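Local coordinates for LPXTG cell wall surface protein (Streptococcus gordonii, PDB 4IGB) that is a sortase-anchored surface protein of the streptococcal cell wall, whose N-terminal region, the part described here, probably serves in adhesion, at residues 22-27 / 255-260; 222-227 / 261-266. One frame throughout, in Å; residues are numbered along the deposited sequence.

Contacts 1 and 2 lie side by side in the N-terminal domain, their centres about 12 Å apart. The helix 252-257 of contact 1 runs on through a short turn into strand 262-265 of contact 2, and the two contacts touch where Asn227 ND2 probably bonds to Thr22 O. Contact 2 is the more buried: an antiparallel strand pair inside a mixed sheet, held by backbone bonds and, toward Asn222 and Asn266, by polar side chains. Contact 1 is partly buried and joins a loop to a helix; side-chain amide and carboxylate groups do the work that backbone pairing does in contact 2, with a sodium ion bound by Glu255 of the same helix.

Contact 1 of 2, residues 22-27 / 255-260. With NA (sodium ion), chain R.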
loop_
_atom_site.group_PDB
_atom_site.type_symbol
_atom_site.label_atom_id
_atom_site.label_comp_id
_atom_site.label_asym_id
_atom_site.label_seq_id
_atom_site.Cartn_x
_atom_site.Cartn_y
_atom_site.Cartn_z
ATOM N N THR C 22 -3.876 8.233 16.136
ATOM C CA THR C 22 -2.829 7.322 15.693
ATOM C C THR C 22 -1.618 8.080 15.161
ATOM O O THR C 22 -1.764 8.981 14.344
ATOM C CB THR C 22 -3.328 6.396 14.587
ATOM O OG1 THR C 22 -4.260 5.474 15.154
ATOM C CG2 THR C 22 -2.152 5.633 13.967
ATOM N N ASP C 23 -0.427 7.711 15.627
ATOM C CA ASP C 23 0.802 8.349 15.165
ATOM C C ASP C 23 1.301 7.700 13.878
ATOM O O ASP C 23 1.836 6.587 13.875
ATOM C CB ASP C 23 1.876 8.315 16.258
ATOM C CG ASP C 23 3.222 8.808 15.774
ATOM O OD1 ASP C 23 3.315 9.343 14.645
ATOM O OD2 ASP C 23 4.196 8.663 16.535
ATOM N N ILE C 24 1.114 8.405 12.780
ATOM C CA ILE C 24 1.391 7.836 11.468
ATOM C C ILE C 24 2.878 7.557 11.253
ATOM O O ILE C 24 3.230 6.707 10.447
ATOM C CB ILE C 24 0.799 8.717 10.365
ATOM C CG1 ILE C 24 -0.729 8.772 10.542
ATOM C CG2 ILE C 24 1.163 8.176 8.979
ATOM C CD1 ILE C 24 -1.450 9.657 9.582
ATOM N N SER C 25 3.737 8.246 12.008
ATOM C CA SER C 25 5.181 8.070 11.883
ATOM C C SER C 25 5.674 6.760 12.494
ATOM O O SER C 25 6.772 6.304 12.185
ATOM C CB SER C 25 5.937 9.255 12.502
ATOM O OG SER C 25 5.774 9.296 13.913
ATOM N N THR C 26 4.866 6.144 13.348
ATOM C CA THR C 26 5.286 4.901 13.983
ATOM C C THR C 26 4.390 3.699 13.648
ATOM O O THR C 26 4.321 2.725 14.403
ATOM C CB THR C 26 5.411 5.070 15.508
ATOM O OG1 THR C 26 4.132 5.401 16.054
ATOM C CG2 THR C 26 6.404 6.188 15.825
ATOM N N LEU C 27 3.705 3.762 12.512
ATOM C CA LEU C 27 2.974 2.598 12.043
ATOM C C LEU C 27 3.973 1.458 11.955
ATOM O O LEU C 27 5.163 1.698 11.795
ATOM C CB LEU C 27 2.355 2.883 10.674
ATOM C CG LEU C 27 1.172 3.854 10.683
ATOM C CD1 LEU C 27 0.764 4.194 9.262
ATOM C CD2 LEU C 27 0.001 3.249 11.451
ATOM N N GLU C 255 5.748 15.556 9.503
ATOM C CA GLU C 255 5.654 15.261 8.083
ATOM C C GLU C 255 4.652 14.132 7.838
ATOM O O GLU C 255 3.996 14.103 6.801
ATOM C CB GLU C 255 7.032 14.922 7.515
ATOM C CG GLU C 255 7.913 16.153 7.324
ATOM C CD GLU C 255 9.350 15.801 7.007
ATOM O OE1 GLU C 255 9.718 14.621 7.161
ATOM O OE2 GLU C 255 10.114 16.705 6.609
ATOM N N ASN C 256 4.528 13.237 8.816
ATOM C CA ASN C 256 3.543 12.162 8.770
ATOM C C ASN C 256 2.176 12.602 9.266
ATOM O O ASN C 256 1.174 12.397 8.596
ATOM C CB ASN C 256 4.005 10.969 9.602
ATOM C CG ASN C 256 5.029 10.108 8.882
ATOM O OD1 ASN C 256 4.673 9.180 8.157
ATOM N ND2 ASN C 256 6.310 10.412 9.081
ATOM N N ASN C 257 2.144 13.206 10.452
ATOM C CA ASN C 257 0.892 13.485 11.143
ATOM C C ASN C 257 0.232 14.800 10.769
ATOM O O ASN C 257 -0.997 14.899 10.755
ATOM C CB ASN C 257 1.108 13.429 12.652
ATOM C CG ASN C 257 1.384 12.038 13.139
ATOM O OD1 ASN C 257 0.616 11.112 12.863
ATOM N ND2 ASN C 257 2.488 11.869 13.870
ATOM N N VAL C 258 1.043 15.809 10.454
ATOM C CA VAL C 258 0.519 17.124 10.101
ATOM C C VAL C 258 0.314 17.284 8.590
ATOM O O VAL C 258 -0.698 17.833 8.149
ATOM C CB VAL C 258 1.431 18.267 10.658
ATOM C CG1 VAL C 258 0.916 19.643 10.243
ATOM C CG2 VAL C 258 1.523 18.180 12.184
ATOM N N SER C 259 1.262 16.800 7.793
ATOM C CA SER C 259 1.202 17.018 6.346
ATOM C C SER C 259 1.369 15.711 5.575
ATOM O O SER C 259 1.925 15.690 4.472
ATOM C CB SER C 259 2.273 18.022 5.911
ATOM O OG SER C 259 3.563 17.476 6.108
ATOM N N GLY C 260 0.864 14.631 6.156
ATOM C CA GLY C 260 0.906 13.325 5.535
ATOM C C GLY C 260 -0.365 12.553 5.851
ATOM O O GLY C 260 -1.212 13.010 6.617
HETATM NA NA NA R . 9.717 19.175 5.622
#
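In Asn257, CG stands anti to the carbonyl carbon (chi1 -69°), and in Asp23 CG is anti to the backbone N (chi1 173°); with these torsions the two side chains meet at about a right angle, the amide and carboxylate planes 53° apart. Asn257 uses both ends of its amide on the loop. Its ND2 donates to Asp23 OD1 at 2.8 Å, an almost straight bond that lies in the amide plane but reaches the carboxylate from above. Its OD1 accepts from Ile24 N, also at 2.8 Å, so the amide is fixed against rotation. Asp23 OD1 is gripped by two more donors: Ser25 N at 2.9 Å, which makes this an Asx turn, and Ser25 OG at 2.6 Å, which comes in on the syn side. Three donors on one oxygen would probably help to keep the carboxylate ionised. The turn belongs to the loop between strands 15-20 and 30-31 of the Sgo0707 N-terminal domain, and it docks against Asn256 and Asn257 of helix 252-257. Next to the polar pair, Asn256 lays its side chain against Ser25, with CG 3.6 Å from Ser25 CA, while the CG2 branch of Ile24 packs 3.7 Å from Asn256 OD1. The amide of Asn256 is held from elsewhere, ND2 by the carbonyl of Ser252 and OD1 by Lys196. Glu255, one residue earlier, makes no contact with 22-27 and binds the sodium ion through OE2 at 2.7 Å, in a site it shares with Asp199 OD1 and the carbonyl oxygen of Thr249.

Contact 2 of 2, residues 222-227 / 261-266; sequences NLRLMN and LALRSN
Asn222 and Arg264 run alongside one another in the same direction, their amide and guanidinium planes 28° apart. Arg264 NH1 donates to Asn222 OD1 at 3.0 Å, near the guanidinium plane. Over one guanidinium face sits Leu223 CD1, 3.4 Å above the plane and off-centre, nearer the border of the group. The charge itself is met by Glu289 and Asp419, which form salt bridges with NE and NH1. Asn222 turns its other amide end to Asn266, the two amide planes nearly perpendicular: the direct ND2 to OD1 bond is weak, and a water that accepts from ND2 and donates to OD1 bridges the pair.

Beneath these side chains the backbone forms a classic beta bulge. Asn222 and Leu223 both face Arg264, and Arg264 O takes their N-H groups, at 2.7 Å from Asn222 N and 3.3 Å from Leu223 N. Regular antiparallel pairing follows, with Leu225 and Ala262 as a hydrogen-bonded pair. On the face carrying Arg224 and Leu263, Arg224 CG meets Leu263 CD2 at 3.6 Å, and Met226 SD lies over the Arg224 guanidinium. Leu261 runs alongside Met226, CB to CG 4.0 Å.

Strand 221-227 is central in its mixed sheet, flanked by 262-265, antiparallel, and by 15-20, parallel to it; strands 4-8 and 194-195 are outermost. Tyr217 of helix 217-220 packs on Arg224 and Leu263, and Trp243 of strand 240-244 on Met226, Leu261 and Leu263.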
loop_
_atom_site.group_PDB
_atom_site.type_symbol
_atom_site.label_atom_id
_atom_site.label_comp_id
_atom_site.label_asym_id
_atom_site.label_seq_id
_atom_site.Cartn_x
_atom_site.Cartn_y
_atom_site.Cartn_z
ATOM N N ASN C 222 -9.942 1.932 0.095
ATOM C CA ASN C 222 -10.754 1.296 1.107
ATOM C C ASN C 222 -10.780 2.094 2.400
ATOM O O ASN C 222 -11.823 2.209 3.045
ATOM C CB ASN C 222 -10.233 -0.100 1.397
ATOM C CG ASN C 222 -11.038 -0.806 2.461
ATOM O OD1 ASN C 222 -10.688 -0.786 3.633
ATOM N ND2 ASN C 222 -12.127 -1.431 2.057
ATOM N N LEU C 223 -9.629 2.650 2.767
ATOM C CA LEU C 223 -9.497 3.329 4.046
ATOM C C LEU C 223 -8.474 4.463 3.953
ATOM O O LEU C 223 -7.361 4.281 3.465
ATOM C CB LEU C 223 -9.096 2.321 5.123
ATOM C CG LEU C 223 -9.170 2.721 6.600
ATOM C CD1 LEU C 223 -9.067 1.473 7.468
ATOM C CD2 LEU C 223 -8.087 3.691 6.958
ATOM N N ARG C 224 -8.879 5.642 4.401
ATOM C CA ARG C 224 -7.996 6.798 4.406
ATOM C C ARG C 224 -7.804 7.306 5.843
ATOM O O ARG C 224 -8.749 7.795 6.470
ATOM C CB ARG C 224 -8.566 7.885 3.503
ATOM C CG ARG C 224 -7.669 9.089 3.350
ATOM C CD ARG C 224 -7.736 9.903 4.602
ATOM N NE ARG C 224 -8.688 10.980 4.485
ATOM C CZ ARG C 224 -9.363 11.513 5.500
ATOM N NH1 ARG C 224 -9.240 11.040 6.732
ATOM N NH2 ARG C 224 -10.189 12.516 5.261
ATOM N N LEU C 225 -6.582 7.166 6.356
ATOM C CA LEU C 225 -6.271 7.512 7.745
ATOM C C LEU C 225 -5.531 8.843 7.830
ATOM O O LEU C 225 -4.534 9.039 7.142
ATOM C CB LEU C 225 -5.433 6.411 8.411
ATOM C CG LEU C 225 -4.866 6.796 9.792
ATOM C CD1 LEU C 225 -5.974 6.840 10.841
ATOM C CD2 LEU C 225 -3.768 5.843 10.239
ATOM N N MET C 226 -6.042 9.756 8.654
ATOM C CA MET C 226 -5.329 10.983 9.009
ATOM C C MET C 226 -5.130 11.078 10.517
ATOM O O MET C 226 -5.938 10.552 11.308
ATOM C CB MET C 226 -6.129 12.200 8.582
ATOM C CG MET C 226 -5.914 12.665 7.168
ATOM S SD MET C 226 -7.011 14.056 6.971
ATOM C CE MET C 226 -6.547 14.699 5.361
ATOM N N ASN C 227 -4.060 11.757 10.921
ATOM C CA ASN C 227 -3.885 12.084 12.330
ATOM C C ASN C 227 -4.730 13.321 12.666
ATOM O O ASN C 227 -5.032 14.124 11.786
ATOM C CB ASN C 227 -2.398 12.286 12.674
ATOM C CG ASN C 227 -2.194 12.715 14.117
ATOM O OD1 ASN C 227 -2.226 13.906 14.425
ATOM N ND2 ASN C 227 -2.020 11.749 15.007
ATOM N N LEU C 261 -0.513 11.386 5.244
ATOM C CA LEU C 261 -1.645 10.513 5.540
ATOM C C LEU C 261 -1.361 9.108 5.064
ATOM O O LEU C 261 -0.340 8.867 4.424
ATOM C CB LEU C 261 -2.969 11.054 4.973
ATOM C CG LEU C 261 -3.228 11.635 3.567
ATOM C CD1 LEU C 261 -2.005 11.949 2.750
ATOM C CD2 LEU C 261 -4.193 10.783 2.767
ATOM N N ALA C 262 -2.256 8.176 5.377
ATOM C CA ALA C 262 -2.074 6.801 4.940
ATOM C C ALA C 262 -3.308 6.332 4.189
ATOM O O ALA C 262 -4.428 6.667 4.557
ATOM C CB ALA C 262 -1.773 5.879 6.135
ATOM N N LEU C 263 -3.093 5.572 3.122
ATOM C CA LEU C 263 -4.197 5.120 2.268
ATOM C C LEU C 263 -4.099 3.636 1.985
ATOM O O LEU C 263 -3.087 3.167 1.469
ATOM C CB LEU C 263 -4.170 5.859 0.936
ATOM C CG LEU C 263 -4.331 7.369 0.978
ATOM C CD1 LEU C 263 -3.282 8.016 0.069
ATOM C CD2 LEU C 263 -5.737 7.752 0.572
ATOM N N ARG C 264 -5.150 2.901 2.319
ATOM C CA ARG C 264 -5.233 1.506 1.956
ATOM C C ARG C 264 -6.124 1.313 0.720
ATOM O O ARG C 264 -7.295 1.701 0.714
ATOM C CB ARG C 264 -5.826 0.707 3.097
ATOM C CG ARG C 264 -6.161 -0.707 2.689
ATOM C CD ARG C 264 -7.199 -1.306 3.620
ATOM N NE ARG C 264 -6.712 -1.453 4.988
ATOM C CZ ARG C 264 -7.511 -1.659 6.023
ATOM N NH1 ARG C 264 -8.831 -1.720 5.830
ATOM N NH2 ARG C 264 -7.004 -1.802 7.235
ATOM N N SER C 265 -5.565 0.723 -0.328
ATOM C CA SER C 265 -6.311 0.522 -1.564
ATOM C C SER C 265 -7.319 -0.618 -1.460
ATOM O O SER C 265 -7.238 -1.455 -0.563
ATOM C CB SER C 265 -5.356 0.266 -2.731
ATOM O OG SER C 265 -6.069 -0.101 -3.897
ATOM N N ASN C 266 -8.268 -0.640 -2.389
ATOM C CA ASN C 266 -9.256 -1.705 -2.455
ATOM C C ASN C 266 -8.647 -2.910 -3.151
ATOM O O ASN C 266 -9.171 -4.021 -3.076
ATOM C CB ASN C 266 -10.495 -1.243 -3.222
ATOM C CG ASN C 266 -11.453 -0.444 -2.361
ATOM O OD1 ASN C 266 -11.602 -0.708 -1.170
ATOM N ND2 ASN C 266 -12.110 0.536 -2.965
HETATM O O HOH W 1 -13.985 -0.859 0.010
#